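Glyco_hydro_cc domain-containing protein (Pseudomonas viridiflava, PDB 6UAV) probably cleaves beta-1,3-glucans internally, as an endo-beta-1,3-glucanase of glycoside hydrolase family 128 (subgroup II). Local coordinates at residues A[157-162]-A[167-172]. Numbering follows the deposited sequence. Where two conformers were deposited one is given.
Sequences LAFHWY and SSMLDR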
# COMPACT_ATOMS: atom_id res chain seq x y z
N LEU A 157 -1.00 -3.97 -9.68
CA LEU A 157 -2.18 -3.36 -9.05
C LEU A 157 -1.90 -3.24 -7.55
O LEU A 157 -1.03 -3.95 -7.02
CB LEU A 157 -3.42 -4.21 -9.29
CG LEU A 157 -4.02 -4.06 -10.70
CD1 LEU A 157 -5.10 -5.12 -10.90
CD2 LEU A 157 -4.61 -2.65 -10.92
N ALA A 158 -2.63 -2.38 -6.86
CA ALA A 158 -2.51 -2.29 -5.39
C ALA A 158 -3.90 -2.55 -4.82
O ALA A 158 -4.90 -2.30 -5.48
CB ALA A 158 -1.86 -1.02 -4.91
N PHE A 159 -3.92 -3.04 -3.58
CA PHE A 159 -5.19 -3.40 -2.95
C PHE A 159 -5.09 -3.12 -1.46
O PHE A 159 -4.03 -3.28 -0.86
CB PHE A 159 -5.48 -4.87 -3.25
CG PHE A 159 -6.93 -5.20 -3.00
CD1 PHE A 159 -7.91 -4.55 -3.71
CD2 PHE A 159 -7.32 -6.10 -2.04
CE1 PHE A 159 -9.25 -4.78 -3.47
CE2 PHE A 159 -8.67 -6.33 -1.80
CZ PHE A 159 -9.62 -5.67 -2.52
N HIS A 160 -6.20 -2.69 -0.87
CA HIS A 160 -6.41 -2.51 0.56
C HIS A 160 -7.58 -3.37 1.00
O HIS A 160 -8.57 -3.47 0.27
CB HIS A 160 -6.82 -1.03 0.84
CG HIS A 160 -5.79 -0.02 0.40
ND1 HIS A 160 -6.08 1.33 0.45
CD2 HIS A 160 -4.52 -0.16 0.02
CE1 HIS A 160 -4.97 2.00 0.10
NE2 HIS A 160 -3.98 1.09 -0.18
N TRP A 161 -7.48 -3.98 2.18
CA TRP A 161 -8.57 -4.85 2.66
C TRP A 161 -8.49 -4.94 4.18
O TRP A 161 -7.41 -5.20 4.71
CB TRP A 161 -8.48 -6.21 1.99
CG TRP A 161 -9.79 -6.91 2.04
CD1 TRP A 161 -10.11 -8.03 2.78
CD2 TRP A 161 -10.98 -6.53 1.32
NE1 TRP A 161 -11.41 -8.36 2.56
CE2 TRP A 161 -11.97 -7.47 1.67
CE3 TRP A 161 -11.28 -5.53 0.39
CZ2 TRP A 161 -13.26 -7.39 1.17
CZ3 TRP A 161 -12.56 -5.44 -0.10
CH2 TRP A 161 -13.53 -6.38 0.27
N TYR A 162 -9.64 -4.72 4.82
CA TYR A 162 -9.81 -4.69 6.29
C TYR A 162 -10.79 -5.76 6.81
O TYR A 162 -11.49 -5.56 7.80
CB TYR A 162 -10.26 -3.27 6.66
CG TYR A 162 -9.14 -2.27 6.54
CD1 TYR A 162 -8.83 -1.71 5.31
CD2 TYR A 162 -8.31 -1.98 7.62
CE1 TYR A 162 -7.81 -0.77 5.19
CE2 TYR A 162 -7.28 -1.06 7.52
CZ TYR A 162 -7.02 -0.47 6.29
OH TYR A 162 -6.02 0.45 6.22
N SER A 167 -7.69 -13.24 0.24
CA SER A 167 -7.27 -14.15 -0.86
C SER A 167 -8.36 -14.19 -1.96
O SER A 167 -8.01 -14.19 -3.14
CB SER A 167 -6.91 -15.52 -0.37
OG SER A 167 -8.08 -16.16 0.11
N SER A 168 -9.65 -14.13 -1.60
CA SER A 168 -10.76 -14.24 -2.56
C SER A 168 -10.80 -12.94 -3.39
O SER A 168 -11.03 -13.01 -4.63
CB SER A 168 -12.04 -14.57 -1.84
OG SER A 168 -12.65 -13.43 -1.29
N MET A 169 -10.48 -11.81 -2.77
CA MET A 169 -10.48 -10.53 -3.48
C MET A 169 -9.26 -10.51 -4.44
O MET A 169 -9.39 -10.03 -5.58
CB MET A 169 -10.46 -9.35 -2.51
CG MET A 169 -11.73 -9.16 -1.74
SD MET A 169 -13.24 -9.13 -2.70
CE MET A 169 -13.09 -7.58 -3.55
N LEU A 170 -8.10 -11.00 -4.03
CA LEU A 170 -6.94 -11.11 -4.95
C LEU A 170 -7.28 -12.07 -6.09
O LEU A 170 -6.91 -11.76 -7.26
CB LEU A 170 -5.68 -11.52 -4.21
CG LEU A 170 -5.25 -10.55 -3.09
CD1 LEU A 170 -3.99 -11.06 -2.41
CD2 LEU A 170 -5.10 -9.10 -3.59
N ASP A 171 -7.94 -13.19 -5.81
CA ASP A 171 -8.33 -14.12 -6.92
C ASP A 171 -9.24 -13.38 -7.89
O ASP A 171 -9.03 -13.48 -9.14
CB ASP A 171 -8.93 -15.41 -6.41
CG ASP A 171 -7.93 -16.37 -5.82
OD1 ASP A 171 -6.70 -16.05 -5.90
OD2 ASP A 171 -8.37 -17.43 -5.28
N ARG A 172 -10.24 -12.66 -7.38
CA ARG A 172 -11.18 -11.95 -8.27
C ARG A 172 -10.39 -10.95 -9.12
O ARG A 172 -10.66 -10.90 -10.33
CB ARG A 172 -12.32 -11.33 -7.45
CG ARG A 172 -13.30 -12.37 -6.92
CD ARG A 172 -14.00 -12.03 -5.59
NE ARG A 172 -14.64 -10.72 -5.65
CZ ARG A 172 -15.66 -10.33 -4.89
NH1 ARG A 172 -16.18 -9.12 -5.05
NH2 ARG A 172 -16.16 -11.15 -3.98
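Phe159 and Trp161 pack against Met169 and Leu170 in a buried apolar contact between strand 156-161 of the barrel and the helix 166-173 that follows it. The strand segment and helix segment run nearly antiparallel, at 151°, with axes 10.0 Å apart. Met169 touches both aromatic rings. Its CG lies over one face of the Trp161 six-membered ring, 3.7 Å from the centroid and 12° off the normal, a CH-pi contact. Its SD sits obliquely, 4.5 Å from the same centroid, which adds a Met-aromatic contact. The Met169 chain bends at chi2 and again at chi3 (-70°), which brings its CE to 4.0 Å from Trp161 CH2. Met169 CB meets Phe159 CE2 at 3.6 Å. Leu170 CD2 reaches CD2 of Phe159 at 4.0 Å. Leu166 and Leu173 of the same helix also touch Phe159. The indole NE1 of Trp161 is hydrogen-bonded to Tyr164 O in the connecting loop. His160, which lies between the two aromatics in sequence, points to the other side of the strand, where it hydrogen-bonds Glu84 and Thr183. Apolar residues of a barrel strand thus pack under the next helix of the beta-alpha-beta unit 156-161, 166-173, 180-185, as is typical of the layer between strands and helices in a TIM barrel.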